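Tail component (Lactobacillus phage J-1, PDB 5LY8) probably recognises host cell-wall saccharides through carbohydrate-binding modules, of which this is the second, helping the phage attach to Lactobacillus casei. Local coordinates at residues F38-Y41 with D46-V49; N98-G103 with G110-N115; F154-P159 with G192-T197. All blocks are in the same frame, centred on the assembly; numbering follows the deposited sequence.

Contact 1: F38-Y41 with D46-V49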
loop_
_atom_site.group_PDB
_atom_site.type_symbol
_atom_site.label_atom_id
_atom_site.label_comp_id
_atom_site.label_asym_id
_atom_site.label_seq_id
_atom_site.Cartn_x
_atom_site.Cartn_y
_atom_site.Cartn_z
ATOM N N PHE A 38 9.858 3.090 -2.050
ATOM C CA PHE A 38 11.017 2.248 -2.362
ATOM C C PHE A 38 12.284 3.112 -2.438
ATOM O O PHE A 38 12.346 4.061 -3.228
ATOM C CB PHE A 38 10.806 1.503 -3.674
ATOM C CG PHE A 38 11.997 0.640 -4.004
ATOM C CD1 PHE A 38 12.291 -0.488 -3.247
ATOM C CD2 PHE A 38 12.847 0.981 -5.040
ATOM C CE1 PHE A 38 13.398 -1.275 -3.547
ATOM C CE2 PHE A 38 13.969 0.194 -5.324
ATOM C CZ PHE A 38 14.233 -0.926 -4.576
ATOM N N PRO A 39 13.313 2.789 -1.631
ATOM C CA PRO A 39 14.514 3.654 -1.574
ATOM C C PRO A 39 15.487 3.288 -2.683
ATOM O O PRO A 39 16.539 2.659 -2.459
ATOM C CB PRO A 39 15.087 3.361 -0.183
ATOM C CG PRO A 39 14.685 1.936 0.093
ATOM C CD PRO A 39 13.346 1.734 -0.592
ATOM N N TYR A 40 15.125 3.701 -3.908
ATOM C CA TYR A 40 15.923 3.366 -5.088
ATOM C C TYR A 40 17.379 3.751 -4.945
ATOM O O TYR A 40 18.256 3.048 -5.441
ATOM C CB TYR A 40 15.336 4.053 -6.345
ATOM C CG TYR A 40 15.177 5.558 -6.240
ATOM C CD1 TYR A 40 14.011 6.115 -5.728
ATOM C CD2 TYR A 40 16.199 6.422 -6.637
ATOM C CE1 TYR A 40 13.851 7.495 -5.633
ATOM C CE2 TYR A 40 16.060 7.808 -6.510
ATOM C CZ TYR A 40 14.873 8.330 -6.023
ATOM O OH TYR A 40 14.694 9.694 -5.915
ATOM N N TYR A 41 17.626 4.863 -4.253
ATOM C CA TYR A 41 18.947 5.458 -4.037
ATOM C C TYR A 41 19.852 4.582 -3.164
ATOM O O TYR A 41 21.043 4.863 -3.058
ATOM C CB TYR A 41 18.818 6.890 -3.469
ATOM C CG TYR A 41 17.761 6.997 -2.411
ATOM C CD1 TYR A 41 16.446 7.278 -2.748
ATOM C CD2 TYR A 41 18.049 6.713 -1.070
ATOM C CE1 TYR A 41 15.436 7.262 -1.786
ATOM C CE2 TYR A 41 17.046 6.693 -0.112
ATOM C CZ TYR A 41 15.747 6.966 -0.474
ATOM O OH TYR A 41 14.760 6.933 0.489
ATOM N N ASP A 46 17.657 3.900 -10.419
ATOM C CA ASP A 46 17.270 5.272 -10.702
ATOM C C ASP A 46 15.883 5.521 -10.097
ATOM O O ASP A 46 15.220 4.592 -9.587
ATOM C CB ASP A 46 17.336 5.539 -12.206
ATOM C CG ASP A 46 18.773 5.454 -12.708
ATOM O OD1 ASP A 46 19.687 5.906 -11.975
ATOM O OD2 ASP A 46 18.988 4.835 -13.762
ATOM N N ALA A 47 15.442 6.785 -10.117
ATOM C CA ALA A 47 14.219 7.180 -9.455
ATOM C C ALA A 47 12.998 6.389 -9.859
ATOM O O ALA A 47 12.774 6.129 -11.030
ATOM C CB ALA A 47 13.962 8.679 -9.651
ATOM N N ASN A 48 12.151 6.100 -8.860
ATOM C CA ASN A 48 10.864 5.442 -9.092
ATOM C C ASN A 48 10.012 6.261 -10.063
ATOM O O ASN A 48 9.980 7.496 -9.957
ATOM C CB ASN A 48 10.104 5.346 -7.771
ATOM C CG ASN A 48 10.826 4.567 -6.699
ATOM O OD1 ASN A 48 11.614 3.661 -7.002
ATOM N ND2 ASN A 48 10.555 4.903 -5.436
ATOM N N VAL A 49 9.268 5.591 -10.934
ATOM C CA VAL A 49 8.373 6.266 -11.878
ATOM C C VAL A 49 6.946 5.805 -11.661
ATOM O O VAL A 49 6.681 4.608 -11.473
ATOM C CB VAL A 49 8.842 6.078 -13.341
ATOM C CG1 VAL A 49 7.840 6.709 -14.323
ATOM C CG2 VAL A 49 10.219 6.720 -13.541
#

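Contact 2: N98-G103 with G110-N115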
loop_
_atom_site.group_PDB
_atom_site.type_symbol
_atom_site.label_atom_id
_atom_site.label_comp_id
_atom_site.label_asym_id
_atom_site.label_seq_id
_atom_site.Cartn_x
_atom_site.Cartn_y
_atom_site.Cartn_z
ATOM N N ASN A 98 -6.986 -2.250 1.684
ATOM C CA ASN A 98 -6.903 -2.425 0.245
ATOM C C ASN A 98 -6.948 -3.888 -0.098
ATOM O O ASN A 98 -6.080 -4.649 0.342
ATOM C CB ASN A 98 -5.621 -1.804 -0.257
ATOM C CG ASN A 98 -5.730 -0.308 -0.301
ATOM O OD1 ASN A 98 -6.359 0.233 -1.199
ATOM N ND2 ASN A 98 -5.181 0.381 0.698
ATOM N N ARG A 99 -7.967 -4.294 -0.858
ATOM C CA ARG A 99 -8.122 -5.696 -1.257
ATOM C C ARG A 99 -7.408 -5.926 -2.566
ATOM O O ARG A 99 -7.631 -5.176 -3.520
ATOM C CB ARG A 99 -9.604 -6.036 -1.406
ATOM C CG ARG A 99 -9.806 -7.502 -1.750
ATOM C CD ARG A 99 -11.246 -7.919 -1.594
ATOM N NE ARG A 99 -11.413 -9.267 -2.135
ATOM C CZ ARG A 99 -12.326 -10.141 -1.723
ATOM N NH1 ARG A 99 -13.178 -9.816 -0.754
ATOM N NH2 ARG A 99 -12.383 -11.354 -2.266
ATOM N N VAL A 100 -6.582 -6.977 -2.632
ATOM C CA VAL A 100 -5.840 -7.311 -3.845
ATOM C C VAL A 100 -5.985 -8.802 -4.129
ATOM O O VAL A 100 -6.329 -9.604 -3.250
ATOM C CB VAL A 100 -4.323 -6.958 -3.722
ATOM C CG1 VAL A 100 -4.110 -5.448 -3.601
ATOM C CG2 VAL A 100 -3.659 -7.694 -2.548
ATOM N N ASN A 101 -5.684 -9.175 -5.365
ATOM C CA ASN A 101 -5.500 -10.556 -5.732
ATOM C C ASN A 101 -4.099 -10.573 -6.342
ATOM O O ASN A 101 -3.794 -9.778 -7.236
ATOM C CB ASN A 101 -6.557 -11.023 -6.714
ATOM C CG ASN A 101 -6.414 -12.490 -7.070
ATOM O OD1 ASN A 101 -7.201 -13.349 -6.622
ATOM N ND2 ASN A 101 -5.471 -12.817 -7.876
ATOM N N VAL A 102 -3.245 -11.435 -5.812
ATOM C CA VAL A 102 -1.878 -11.384 -6.264
ATOM C C VAL A 102 -1.337 -12.793 -6.387
ATOM O O VAL A 102 -1.695 -13.682 -5.599
ATOM C CB VAL A 102 -1.061 -10.385 -5.345
ATOM C CG1 VAL A 102 -1.105 -10.742 -3.854
ATOM C CG2 VAL A 102 0.363 -10.156 -5.854
ATOM N N GLY A 103 -0.560 -13.011 -7.438
ATOM C CA GLY A 103 0.051 -14.302 -7.702
ATOM C C GLY A 103 1.386 -14.090 -8.365
ATOM O O GLY A 103 1.574 -13.110 -9.063
ATOM N N GLY A 110 7.437 -8.131 -9.312
ATOM C CA GLY A 110 6.446 -7.081 -9.143
ATOM C C GLY A 110 6.474 -6.554 -7.739
ATOM O O GLY A 110 7.037 -7.176 -6.840
ATOM N N ARG A 111 5.858 -5.396 -7.545
ATOM C CA ARG A 111 5.790 -4.744 -6.244
ATOM C C ARG A 111 4.493 -3.978 -6.163
ATOM O O ARG A 111 4.050 -3.413 -7.165
ATOM C CB ARG A 111 6.990 -3.755 -6.093
ATOM C CG ARG A 111 6.940 -2.828 -4.893
ATOM C CD ARG A 111 8.165 -1.897 -4.881
ATOM N NE ARG A 111 8.253 -1.154 -3.619
ATOM C CZ ARG A 111 8.785 -1.616 -2.506
ATOM N NH1 ARG A 111 9.352 -2.820 -2.482
ATOM N NH2 ARG A 111 8.743 -0.896 -1.402
ATOM N N PHE A 112 3.917 -3.886 -4.951
ATOM C CA PHE A 112 2.913 -2.865 -4.689
ATOM C C PHE A 112 3.233 -2.159 -3.398
ATOM O O PHE A 112 3.873 -2.728 -2.508
ATOM C CB PHE A 112 1.450 -3.347 -4.730
ATOM C CG PHE A 112 1.012 -4.357 -3.707
ATOM C CD1 PHE A 112 0.898 -4.011 -2.366
ATOM C CD2 PHE A 112 0.570 -5.611 -4.099
ATOM C CE1 PHE A 112 0.435 -4.937 -1.426
ATOM C CE2 PHE A 112 0.050 -6.511 -3.165
ATOM C CZ PHE A 112 -0.035 -6.160 -1.841
ATOM N N GLU A 113 2.815 -0.894 -3.327
ATOM C CA GLU A 113 2.875 -0.075 -2.123
ATOM C C GLU A 113 1.512 0.498 -1.852
ATOM O O GLU A 113 0.873 1.034 -2.766
ATOM C CB GLU A 113 3.871 1.084 -2.259
ATOM C CG GLU A 113 5.313 0.637 -2.364
ATOM C CD GLU A 113 6.305 1.775 -2.457
ATOM O OE1 GLU A 113 5.899 2.964 -2.370
ATOM O OE2 GLU A 113 7.510 1.464 -2.642
ATOM N N PHE A 114 1.087 0.433 -0.585
ATOM C CA PHE A 114 -0.065 1.171 -0.076
ATOM C C PHE A 114 0.509 2.115 0.977
ATOM O O PHE A 114 1.013 1.670 2.020
ATOM C CB PHE A 114 -1.156 0.262 0.481
ATOM C CG PHE A 114 -1.825 -0.538 -0.615
ATOM C CD1 PHE A 114 -2.612 0.089 -1.560
ATOM C CD2 PHE A 114 -1.619 -1.901 -0.730
ATOM C CE1 PHE A 114 -3.209 -0.643 -2.600
ATOM C CE2 PHE A 114 -2.232 -2.641 -1.762
ATOM C CZ PHE A 114 -3.035 -2.003 -2.681
ATOM N N ASN A 115 0.479 3.423 0.667
ATOM C CA ASN A 115 1.154 4.447 1.443
ATOM C C ASN A 115 0.228 5.484 1.996
ATOM O O ASN A 115 -0.731 5.886 1.325
ATOM C CB ASN A 115 2.154 5.175 0.503
ATOM C CG ASN A 115 3.207 4.258 -0.054
ATOM O OD1 ASN A 115 3.489 3.216 0.532
ATOM N ND2 ASN A 115 3.780 4.600 -1.197
#

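Contact 3: F154-P159 with G192-T197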
loop_
_atom_site.group_PDB
_atom_site.type_symbol
_atom_site.label_atom_id
_atom_site.label_comp_id
_atom_site.label_asym_id
_atom_site.label_seq_id
_atom_site.Cartn_x
_atom_site.Cartn_y
_atom_site.Cartn_z
ATOM N N PHE A 154 9.893 -4.140 9.514
ATOM C CA PHE A 154 10.023 -5.586 9.356
ATOM C C PHE A 154 10.176 -5.887 7.881
ATOM O O PHE A 154 9.745 -5.100 7.032
ATOM C CB PHE A 154 8.805 -6.346 9.938
ATOM C CG PHE A 154 7.502 -5.992 9.259
ATOM C CD1 PHE A 154 6.732 -4.934 9.712
ATOM C CD2 PHE A 154 7.043 -6.728 8.171
ATOM C CE1 PHE A 154 5.533 -4.606 9.083
ATOM C CE2 PHE A 154 5.855 -6.377 7.529
ATOM C CZ PHE A 154 5.112 -5.317 7.987
ATOM N N PHE A 155 10.722 -7.051 7.601
ATOM C CA PHE A 155 10.916 -7.611 6.275
ATOM C C PHE A 155 10.567 -9.074 6.465
ATOM O O PHE A 155 11.339 -9.812 7.084
ATOM C CB PHE A 155 12.384 -7.415 5.886
ATOM C CG PHE A 155 12.797 -7.851 4.495
ATOM C CD1 PHE A 155 12.987 -9.195 4.191
ATOM C CD2 PHE A 155 13.087 -6.909 3.520
ATOM C CE1 PHE A 155 13.404 -9.594 2.912
ATOM C CE2 PHE A 155 13.527 -7.309 2.252
ATOM C CZ PHE A 155 13.691 -8.650 1.964
ATOM N N ASP A 156 9.380 -9.489 6.023
ATOM C CA ASP A 156 8.852 -10.827 6.281
ATOM C C ASP A 156 8.828 -11.641 5.015
ATOM O O ASP A 156 8.028 -11.371 4.110
ATOM C CB ASP A 156 7.430 -10.731 6.900
ATOM C CG ASP A 156 7.352 -10.286 8.355
ATOM O OD1 ASP A 156 8.424 -10.019 8.966
ATOM O OD2 ASP A 156 6.224 -10.190 8.881
ATOM N N LEU A 157 9.709 -12.647 4.942
ATOM C CA LEU A 157 9.748 -13.599 3.828
ATOM C C LEU A 157 8.584 -14.548 4.063
ATOM O O LEU A 157 8.623 -15.368 4.991
ATOM C CB LEU A 157 11.092 -14.363 3.804
ATOM C CG LEU A 157 12.267 -13.530 3.284
ATOM C CD1 LEU A 157 13.555 -13.863 3.999
ATOM C CD2 LEU A 157 12.458 -13.718 1.816
ATOM N N LEU A 158 7.521 -14.407 3.268
ATOM C CA LEU A 158 6.273 -15.143 3.414
ATOM C C LEU A 158 6.415 -16.571 2.903
ATOM O O LEU A 158 6.652 -16.760 1.705
ATOM C CB LEU A 158 5.164 -14.458 2.624
ATOM C CG LEU A 158 4.854 -13.038 3.024
ATOM C CD1 LEU A 158 3.746 -12.495 2.150
ATOM C CD2 LEU A 158 4.470 -12.948 4.506
ATOM N N PRO A 159 6.232 -17.601 3.754
ATOM C CA PRO A 159 6.375 -18.974 3.242
ATOM C C PRO A 159 5.325 -19.255 2.164
ATOM O O PRO A 159 4.125 -19.127 2.421
ATOM C CB PRO A 159 6.205 -19.846 4.491
ATOM C CG PRO A 159 5.492 -18.971 5.485
ATOM C CD PRO A 159 5.958 -17.570 5.203
ATOM N N GLY A 192 -0.625 -12.390 7.672
ATOM C CA GLY A 192 0.508 -11.649 8.216
ATOM C C GLY A 192 0.040 -10.540 9.119
ATOM O O GLY A 192 -0.931 -9.850 8.807
ATOM N N ILE A 193 0.725 -10.348 10.236
ATOM C CA ILE A 193 0.391 -9.267 11.182
ATOM C C ILE A 193 1.644 -8.804 11.889
ATOM O O ILE A 193 2.357 -9.613 12.500
ATOM C CB ILE A 193 -0.781 -9.561 12.154
ATOM C CG1 ILE A 193 -0.936 -8.439 13.238
ATOM C CG2 ILE A 193 -0.683 -10.961 12.745
ATOM C CD1 ILE A 193 -2.281 -8.308 13.901
ATOM N N GLU A 194 1.921 -7.508 11.818
ATOM C CA GLU A 194 3.049 -6.911 12.514
ATOM C C GLU A 194 2.598 -5.622 13.145
ATOM O O GLU A 194 2.124 -4.723 12.419
ATOM C CB GLU A 194 4.200 -6.633 11.529
ATOM C CG GLU A 194 4.856 -7.874 10.947
ATOM C CD GLU A 194 5.697 -8.726 11.868
ATOM O OE1 GLU A 194 5.993 -8.311 13.007
ATOM O OE2 GLU A 194 6.156 -9.790 11.392
ATOM N N THR A 195 2.771 -5.492 14.456
ATOM C CA THR A 195 2.449 -4.268 15.161
ATOM C C THR A 195 3.706 -3.742 15.795
ATOM O O THR A 195 4.473 -4.518 16.370
ATOM C CB THR A 195 1.406 -4.560 16.248
ATOM O OG1 THR A 195 0.225 -5.089 15.630
ATOM C CG2 THR A 195 1.063 -3.318 17.079
ATOM N N ARG A 196 3.932 -2.419 15.747
ATOM C CA ARG A 196 5.051 -1.819 16.478
ATOM C C ARG A 196 4.568 -0.600 17.213
ATOM O O ARG A 196 3.770 0.178 16.672
ATOM C CB ARG A 196 6.245 -1.433 15.578
ATOM C CG ARG A 196 6.858 -2.604 14.793
ATOM C CD ARG A 196 7.572 -3.589 15.735
ATOM N NE ARG A 196 8.228 -4.651 14.967
ATOM C CZ ARG A 196 7.636 -5.732 14.464
ATOM N NH1 ARG A 196 6.340 -5.958 14.681
ATOM N NH2 ARG A 196 8.331 -6.590 13.728
ATOM N N THR A 197 5.050 -0.403 18.431
ATOM C CA THR A 197 4.726 0.817 19.159
ATOM C C THR A 197 5.790 1.781 18.716
ATOM O O THR A 197 6.977 1.546 18.999
ATOM C CB THR A 197 4.766 0.590 20.657
ATOM O OG1 THR A 197 3.785 -0.394 20.978
ATOM C CG2 THR A 197 4.508 1.900 21.447
HETATM O O HOH W 1 3.798 -11.268 9.421
#

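Contact 1: F38-Y41 with D46-V49
Y40 lays its ring against the backbone of A47 and N48, joining two parts of the loop that runs from strand 30-31 to strand 49-50 at the surface of this concanavalin-like domain. The loop turns at P39, the centre of an inverse gamma turn closed by Y40 N on F38 O at 2.9 Å. Along the Y40 side chain, CB comes first, 3.3 Å from D46 O. A chi1 of 55° sets CG between the backbone N and the carbonyl carbon, and this swings the ring over the chain at A47. Y40 CD1 then reaches N48 N at 3.6 Å, while CD2 and CE2 lie over A47 CA. A47 CA sits 3.4 Å from the centroid of the Y40 ring and almost on its normal, a CH-pi contact; Y41 CD1 takes the opposite face. Farther out, CZ touches A47 CB, and Y40 OH is 3.9 Å from A47 CB. N48, near Y40 CD1, also donates from its amide to T36, and N48 OD1 meets the edge of the F38 ring at CD2, 3.5 Å away. F38 O, already bound by Y40 N, takes N48 ND2 at 3.0 Å with an N-H...O angle of 157°, in the carbonyl plane on a lone pair.

Contact 2: N98-G103 with G110-N115
Two beta sheets face each other here across the core of a beta sandwich: N98, V100 and V102 point inward from strand 94-103, and F112 and F114 come to meet them from strand 110-118. The segment axes run nearly antiparallel, at 158°, and approach to 9.9 Å, a spacing filled by side chains.

N98 lies flat on F114. Its amide plane is only 7° from the ring plane, with N98 CG 3.4 Å from F114 CD1, and N98 CB stands over the ring centre in a CH-pi contact, 3.5 Å from the centroid of F114. With CG anti to the carbonyl carbon (chi1 -76°), the amide extends over the CD1 side of the ring. Its buried OD1 accepts from S229 and W226, which would help hold the amide in this stacked position.

V100 splits its two methyls between the phenylalanines. CG1 meets the edge of F114, 3.7 Å from CZ, while CG2 approaches F112 obliquely at 3.9 Å from CE2. V102 adds a looser touch through CG1 at the edge of F112, 4.4 Å from CE2. The F112 ring also packs on I224, L128 and F213, so both sheets contribute to its surroundings. Inward side chains meeting between two facing sheets are what builds a beta-sandwich core, here consistent with the jelly-roll fold of the concanavalin clan.

Contact 3: F154-P159 with G192-T197
F154 and E194 form the tight part of this contact between strands 151-158 and 191-197, which belong to different sheets and run nearly antiparallel, at 165°, with axes 9.6 Å apart. The aliphatic part of E194 lies over one face of the buried F154 ring: E194 CB is 3.4 Å from F154 CE1, and E194 CG stands 3.5 Å from the ring centroid, only 6° off the normal, a CH-pi contact. With chi1 at -67°, CG lies over the ring; the bend at chi2 then carries the carboxylate off the ring toward D156. F140 and F181 meet the same phenylalanine edge-to-face.

Beyond it the contact becomes polar and more open. D156 comes from the direction opposite to E194, and D156 OD2 lies 2.5 Å from E194 OE2; at this separation one of the two acids probably carries a proton. A water donates to D156 OD2 at 2.7 Å and weakly accepts from I193 N. Within strand 191-197, R196 grips E194 OE1 end-on in a salt bridge, with R196 NH1 at 2.9 Å and NH2 reaching the same oxygen. NH1 also donates to T195 O, fixing the guanidinium against its own strand. The link back to the first strand is slight here, R196 NH2 being 3.8 Å from F154 CB. An aromatic side chain packed between strands of facing sheets, with charged groups and water beside it, is in keeping with the margin of a beta sandwich.

How the contacts relate
Contacts 2 and 3 both bridge the two large sheets of the sandwich, contact 2 in the core about 6 Å from the chain centre and contact 3 farther out, their centres about 15 Å apart. Contact 1 lies in a surface loop, its centre about 18 Å from that of contact 2, yet the two touch: E113 OE2, on the side of strand 110-118 turned away from strand 94-103, accepts from F38 N at 2.9 Å in a probable hydrogen bond, and R111 NE packs on F38 CB. Contact 2 is also near the magnesium sites, with the side chain of V100 about 6 Å from that of Q227 and that of V102 about 8 Å from that of D130. Contact 3 lies away from both magnesium sites.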